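Putative branched-chain amino acid aminotransferase IlvE (Streptococcus mutans, PDB 4DQN) probably catalyses the pyridoxal-phosphate-dependent transfer of amino groups between leucine, isoleucine or valine and 2-oxoglutarate in branched-chain amino acid biosynthesis. Local coordinates at residues Ser27-Gly32 with Asp146-Thr151; Gln75-Asn80 with Gly327-Asp332. All coordinates share one frame; numbering follows the deposited sequence.

Contact 1. Residues Ser27-Gly32 with Asp146-Thr151; sequences SYYKDG and DEYIFT
Tyr148 O receives the amide N of Tyr29 at 2.8 Å in a nearly straight bond. Tyr28 CA, 3.5 Å from Tyr148 O, adds a CA-H...O contact. The reverse bond, Tyr148 N to Tyr29 O, is longer at 3.1 Å. Ser27 and Phe150 exchange a second pair of backbone bonds, making them, like Tyr29 and Tyr148, an antiparallel hydrogen-bonded pair.

On one face of the sheet the side chains of Tyr29 and Tyr148 run side by side, pointing the same way. CG of Tyr29 is anti to its backbone N (chi1 -177°), whereas CG of Tyr148 is anti to its carbonyl carbon (chi1 -64°). The edge of the Tyr148 ring is turned toward the face of Tyr29 in an offset edge-to-face pair (planes at 79°, Tyr29 CD1 to Tyr148 CD1 3.8 Å). Trp34 adds another edge-to-face partner for Tyr29. Ser27, on this same face, has its OG hydrogen-bonded to Asp35 and Lys102. On the other face CG1 of Ile149 meets the Tyr28 ring, 3.8 Å from CD2. Where the pairing ends, a water links Asp31 N to Asp146 O. The arrangement is regular antiparallel pairing, placing strand 24-30 between 33-40 and 147-157 in the seven-stranded sheet of this class IV aminotransferase.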
loop_
_atom_site.group_PDB
_atom_site.type_symbol
_atom_site.label_atom_id
_atom_site.label_comp_id
_atom_site.label_asym_id
_atom_site.label_seq_id
_atom_site.Cartn_x
_atom_site.Cartn_y
_atom_site.Cartn_z
ATOM N N SER A 27 8.636 -16.581 -11.985
ATOM C CA SER A 27 9.303 -16.015 -13.147
ATOM C C SER A 27 9.915 -14.705 -12.693
ATOM O O SER A 27 9.304 -13.974 -11.902
ATOM C CB SER A 27 8.298 -15.771 -14.282
ATOM O OG SER A 27 8.932 -15.227 -15.439
ATOM N N TYR A 28 11.120 -14.421 -13.178
ATOM C CA TYR A 28 11.844 -13.219 -12.784
ATOM C C TYR A 28 11.944 -12.257 -13.955
ATOM O O TYR A 28 12.165 -12.675 -15.095
ATOM C CB TYR A 28 13.260 -13.573 -12.285
ATOM C CG TYR A 28 13.292 -14.397 -11.007
ATOM C CD1 TYR A 28 13.107 -15.775 -11.038
ATOM C CD2 TYR A 28 13.528 -13.795 -9.777
ATOM C CE1 TYR A 28 13.147 -16.533 -9.872
ATOM C CE2 TYR A 28 13.577 -14.552 -8.599
ATOM C CZ TYR A 28 13.380 -15.914 -8.666
ATOM O OH TYR A 28 13.416 -16.672 -7.514
ATOM N N TYR A 29 11.770 -10.965 -13.678
ATOM C CA TYR A 29 11.961 -9.934 -14.689
ATOM C C TYR A 29 13.269 -9.216 -14.383
ATOM O O TYR A 29 13.463 -8.691 -13.286
ATOM C CB TYR A 29 10.784 -8.960 -14.654
ATOM C CG TYR A 29 10.770 -7.859 -15.692
ATOM C CD1 TYR A 29 11.480 -6.679 -15.496
ATOM C CD2 TYR A 29 9.991 -7.973 -16.835
ATOM C CE1 TYR A 29 11.441 -5.656 -16.436
ATOM C CE2 TYR A 29 9.940 -6.951 -17.784
ATOM C CZ TYR A 29 10.671 -5.796 -17.571
ATOM O OH TYR A 29 10.629 -4.773 -18.499
ATOM N N LYS A 30 14.177 -9.231 -15.353
ATOM C CA LYS A 30 15.455 -8.532 -15.265
ATOM C C LYS A 30 15.816 -8.009 -16.650
ATOM O O LYS A 30 15.463 -8.626 -17.656
ATOM C CB LYS A 30 16.569 -9.477 -14.781
ATOM C CG LYS A 30 16.245 -10.242 -13.499
ATOM C CD LYS A 30 17.381 -11.158 -13.052
ATOM C CE LYS A 30 16.874 -12.161 -12.011
ATOM N NZ LYS A 30 17.962 -12.832 -11.244
ATOM N N ASP A 31 16.510 -6.875 -16.695
ATOM C CA ASP A 31 17.007 -6.312 -17.951
ATOM C C ASP A 31 15.897 -6.129 -18.979
ATOM O O ASP A 31 16.077 -6.430 -20.156
ATOM C CB ASP A 31 18.122 -7.194 -18.525
ATOM C CG ASP A 31 19.287 -7.347 -17.569
ATOM O OD1 ASP A 31 19.743 -6.316 -17.023
ATOM O OD2 ASP A 31 19.743 -8.494 -17.356
ATOM N N GLY A 32 14.741 -5.659 -18.518
ATOM C CA GLY A 32 13.618 -5.398 -19.394
ATOM C C GLY A 32 12.877 -6.610 -19.938
ATOM O O GLY A 32 12.038 -6.447 -20.826
ATOM N N ASP A 146 13.718 -2.209 -10.887
ATOM C CA ASP A 146 13.991 -2.724 -12.223
ATOM C C ASP A 146 14.047 -4.250 -12.269
ATOM O O ASP A 146 14.232 -4.841 -13.339
ATOM C CB ASP A 146 15.197 -2.055 -12.904
ATOM C CG ASP A 146 16.433 -2.063 -12.061
ATOM O OD1 ASP A 146 16.631 -3.017 -11.266
ATOM O OD2 ASP A 146 17.227 -1.105 -12.206
ATOM N N GLU A 147 13.838 -4.877 -11.112
ATOM C CA GLU A 147 13.676 -6.337 -11.034
ATOM C C GLU A 147 12.304 -6.684 -10.459
ATOM O O GLU A 147 11.842 -6.034 -9.525
ATOM C CB GLU A 147 14.770 -6.954 -10.149
ATOM C CG GLU A 147 16.191 -6.806 -10.704
ATOM C CD GLU A 147 17.246 -7.325 -9.742
ATOM O OE1 GLU A 147 17.016 -8.381 -9.113
ATOM O OE2 GLU A 147 18.300 -6.666 -9.599
ATOM N N TYR A 148 11.640 -7.696 -11.015
ATOM C CA TYR A 148 10.324 -8.088 -10.514
ATOM C C TYR A 148 10.200 -9.589 -10.400
ATOM O O TYR A 148 10.875 -10.341 -11.117
ATOM C CB TYR A 148 9.216 -7.545 -11.431
ATOM C CG TYR A 148 9.179 -6.036 -11.429
ATOM C CD1 TYR A 148 10.040 -5.305 -12.238
ATOM C CD2 TYR A 148 8.304 -5.345 -10.590
ATOM C CE1 TYR A 148 10.036 -3.916 -12.219
ATOM C CE2 TYR A 148 8.282 -3.951 -10.561
ATOM C CZ TYR A 148 9.146 -3.249 -11.388
ATOM O OH TYR A 148 9.138 -1.878 -11.379
ATOM N N ILE A 149 9.333 -10.029 -9.493
ATOM C CA ILE A 149 8.946 -11.438 -9.435
ATOM C C ILE A 149 7.483 -11.576 -9.783
ATOM O O ILE A 149 6.667 -10.808 -9.289
ATOM C CB ILE A 149 9.196 -12.030 -8.028
ATOM C CG1 ILE A 149 10.703 -12.140 -7.777
ATOM C CG2 ILE A 149 8.575 -13.427 -7.900
ATOM C CD1 ILE A 149 11.063 -12.643 -6.384
ATOM N N PHE A 150 7.152 -12.543 -10.644
ATOM C CA PHE A 150 5.771 -12.971 -10.829
ATOM C C PHE A 150 5.674 -14.421 -10.381
ATOM O O PHE A 150 6.378 -15.295 -10.900
ATOM C CB PHE A 150 5.323 -12.820 -12.294
ATOM C CG PHE A 150 3.921 -13.348 -12.565
ATOM C CD1 PHE A 150 2.809 -12.791 -11.929
ATOM C CD2 PHE A 150 3.720 -14.391 -13.460
ATOM C CE1 PHE A 150 1.506 -13.287 -12.183
ATOM C CE2 PHE A 150 2.429 -14.892 -13.727
ATOM C CZ PHE A 150 1.323 -14.336 -13.089
ATOM N N THR A 151 4.824 -14.678 -9.392
ATOM C CA THR A 151 4.650 -16.033 -8.895
ATOM C C THR A 151 3.170 -16.388 -8.772
ATOM O O THR A 151 2.341 -15.525 -8.485
ATOM C CB THR A 151 5.397 -16.233 -7.543
ATOM O OG1 THR A 151 5.244 -17.584 -7.095
ATOM C CG2 THR A 151 4.888 -15.263 -6.455
HETATM O O HOH W 1 17.159 -5.271 -14.297
HETATM O O HOH W 2 14.774 -4.420 -15.760
#

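Contact 2. Residues Gln75-Asn80 with Gly327-Asp332; sequences QLFRPN and GIQFGD
Gln75 holds CG between its backbone N and carbonyl carbon (chi1 62°), whereas Phe77 sets CG anti to the backbone N (chi1 174°); both side chains leave strand 74-77 toward the end of helix 316-329, where they meet Gln329. The extended Gln75 side chain brings NE2 to Gln329 O at 2.9 Å. This donor stands above the carbonyl plane, 53° out of it. The other end of the Gln75 side-chain amide, OE1, accepts from Lys342.

The Gln329 carbonyl belongs to the last turn of helix 316-329, which closes in a Schellman motif: Gly331, at positive phi, returns its N to Ile328 O at 3.2 Å, and a weak bond from Asp332 N to Gly327 O completes it.

The Phe77 ring is sandwiched. CG of Gln329 sits over one face in a CH-pi contact, 3.6 Å from the ring centroid, and its NE2 comes over the same face to 3.5 Å from Phe77 CE2, the amide standing almost perpendicular to the ring. CG of Arg78, the residue at the N-cap position of helix 79-92, covers the centre of the opposite face. At the ring edge, Phe77 CE1 touches Ile328 CG2 at 4.0 Å.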
loop_
_atom_site.group_PDB
_atom_site.type_symbol
_atom_site.label_atom_id
_atom_site.label_comp_id
_atom_site.label_asym_id
_atom_site.label_seq_id
_atom_site.Cartn_x
_atom_site.Cartn_y
_atom_site.Cartn_z
ATOM N N GLN A 75 -10.928 -27.069 -14.858
ATOM C CA GLN A 75 -10.953 -25.910 -15.740
ATOM C C GLN A 75 -10.801 -24.593 -14.978
ATOM O O GLN A 75 -11.101 -24.511 -13.787
ATOM C CB GLN A 75 -12.245 -25.908 -16.569
ATOM C CG GLN A 75 -13.520 -25.817 -15.734
ATOM C CD GLN A 75 -14.756 -26.126 -16.557
ATOM O OE1 GLN A 75 -14.688 -26.898 -17.504
ATOM N NE2 GLN A 75 -15.890 -25.524 -16.201
ATOM N N LEU A 76 -10.317 -23.574 -15.680
ATOM C CA LEU A 76 -10.245 -22.217 -15.149
ATOM C C LEU A 76 -11.430 -21.442 -15.688
ATOM O O LEU A 76 -12.014 -21.822 -16.712
ATOM C CB LEU A 76 -8.952 -21.539 -15.604
ATOM C CG LEU A 76 -7.672 -22.138 -15.037
ATOM C CD1 LEU A 76 -6.458 -21.489 -15.697
ATOM C CD2 LEU A 76 -7.622 -21.960 -13.511
ATOM N N PHE A 77 -11.784 -20.361 -14.997
ATOM C CA PHE A 77 -12.932 -19.535 -15.350
ATOM C C PHE A 77 -12.476 -18.103 -15.637
ATOM O O PHE A 77 -12.075 -17.369 -14.720
ATOM C CB PHE A 77 -13.948 -19.564 -14.200
ATOM C CG PHE A 77 -15.116 -18.629 -14.384
ATOM C CD1 PHE A 77 -16.176 -18.972 -15.219
ATOM C CD2 PHE A 77 -15.163 -17.409 -13.706
ATOM C CE1 PHE A 77 -17.258 -18.108 -15.385
ATOM C CE2 PHE A 77 -16.234 -16.543 -13.868
ATOM C CZ PHE A 77 -17.288 -16.893 -14.710
ATOM N N ARG A 78 -12.529 -17.728 -16.914
ATOM C CA ARG A 78 -12.171 -16.389 -17.372
ATOM C C ARG A 78 -10.797 -15.868 -16.895
ATOM O O ARG A 78 -10.694 -14.714 -16.495
ATOM C CB ARG A 78 -13.281 -15.398 -16.973
ATOM C CG ARG A 78 -14.672 -15.767 -17.534
ATOM C CD ARG A 78 -15.793 -14.877 -16.964
ATOM N NE ARG A 78 -16.249 -13.658 -17.671
ATOM C CZ ARG A 78 -15.664 -13.020 -18.683
ATOM N NH1 ARG A 78 -14.541 -13.437 -19.209
ATOM N NH2 ARG A 78 -16.223 -11.929 -19.191
ATOM N N PRO A 79 -9.736 -16.700 -16.961
ATOM C CA PRO A 79 -8.471 -16.193 -16.423
ATOM C C PRO A 79 -7.897 -15.075 -17.287
ATOM O O PRO A 79 -7.052 -14.332 -16.794
ATOM C CB PRO A 79 -7.559 -17.414 -16.475
ATOM C CG PRO A 79 -8.106 -18.241 -17.632
ATOM C CD PRO A 79 -9.590 -18.060 -17.522
ATOM N N ASN A 80 -8.334 -14.964 -18.544
ATOM C CA ASN A 80 -7.968 -13.817 -19.378
ATOM C C ASN A 80 -8.360 -12.493 -18.729
ATOM O O ASN A 80 -7.650 -11.483 -18.865
ATOM C CB ASN A 80 -8.621 -13.912 -20.765
ATOM C CG ASN A 80 -10.137 -13.875 -20.694
ATOM O OD1 ASN A 80 -10.755 -14.654 -19.962
ATOM N ND2 ASN A 80 -10.745 -12.955 -21.437
ATOM N N GLY A 327 -22.872 -22.946 -11.736
ATOM C CA GLY A 327 -23.096 -24.025 -12.692
ATOM C C GLY A 327 -22.131 -23.933 -13.864
ATOM O O GLY A 327 -21.547 -24.929 -14.300
ATOM N N ILE A 328 -21.959 -22.723 -14.371
ATOM C CA ILE A 328 -21.046 -22.483 -15.474
ATOM C C ILE A 328 -19.607 -22.759 -15.057
ATOM O O ILE A 328 -18.855 -23.416 -15.785
ATOM C CB ILE A 328 -21.170 -21.034 -15.970
ATOM C CG1 ILE A 328 -22.501 -20.855 -16.702
ATOM C CG2 ILE A 328 -20.005 -20.663 -16.901
ATOM C CD1 ILE A 328 -22.915 -19.403 -16.844
ATOM N N GLN A 329 -19.230 -22.264 -13.883
ATOM C CA GLN A 329 -17.867 -22.435 -13.389
ATOM C C GLN A 329 -17.513 -23.909 -13.208
ATOM O O GLN A 329 -16.434 -24.349 -13.606
ATOM C CB GLN A 329 -17.689 -21.652 -12.090
ATOM C CG GLN A 329 -17.755 -20.128 -12.287
ATOM C CD GLN A 329 -17.907 -19.359 -10.991
ATOM O OE1 GLN A 329 -18.497 -19.853 -10.031
ATOM N NE2 GLN A 329 -17.372 -18.131 -10.955
ATOM N N PHE A 330 -18.427 -24.677 -12.626
ATOM C CA PHE A 330 -18.169 -26.097 -12.385
ATOM C C PHE A 330 -18.526 -26.985 -13.574
ATOM O O PHE A 330 -18.376 -28.208 -13.497
ATOM C CB PHE A 330 -18.915 -26.588 -11.144
ATOM C CG PHE A 330 -18.322 -26.114 -9.849
ATOM C CD1 PHE A 330 -17.347 -26.861 -9.199
ATOM C CD2 PHE A 330 -18.763 -24.940 -9.263
ATOM C CE1 PHE A 330 -16.809 -26.429 -7.992
ATOM C CE2 PHE A 330 -18.234 -24.503 -8.057
ATOM C CZ PHE A 330 -17.253 -25.246 -7.424
ATOM N N GLY A 331 -18.999 -26.376 -14.660
ATOM C CA GLY A 331 -19.188 -27.085 -15.916
ATOM C C GLY A 331 -20.543 -27.751 -16.088
ATOM O O GLY A 331 -20.742 -28.486 -17.043
ATOM N N ASP A 332 -21.468 -27.507 -15.161
ATOM C CA ASP A 332 -22.788 -28.135 -15.210
ATOM C C ASP A 332 -23.787 -27.339 -16.043
ATOM O O ASP A 332 -24.879 -27.831 -16.326
ATOM C CB ASP A 332 -23.361 -28.307 -13.800
ATOM C CG ASP A 332 -22.558 -29.275 -12.954
ATOM O OD1 ASP A 332 -22.043 -30.277 -13.497
ATOM O OD2 ASP A 332 -22.444 -29.028 -11.738
#

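Overall arrangement
Both contacts reach the same seven-stranded antiparallel sheet, but different parts of it: their centres are 30 Å apart and their nearest atoms about 9 Å. Contact 1 joins two neighbouring strands within the sheet; contact 2 brings the C-terminal end of helix 316-329 against strand 74-77, which lies next to the strand outermost within this chain, 340-342. Their chemistry follows. Paired backbones dominate contact 1, which is partly buried and passes from enclosed residues to an exposed, hydrated turn. Side chains carry the more buried contact 2, through one amide-to-carbonyl bond and a ring face. Contact 1 also lies nearer the predicted cofactor lysine, the Phe150 side chain being about 11 Å from that of Lys188.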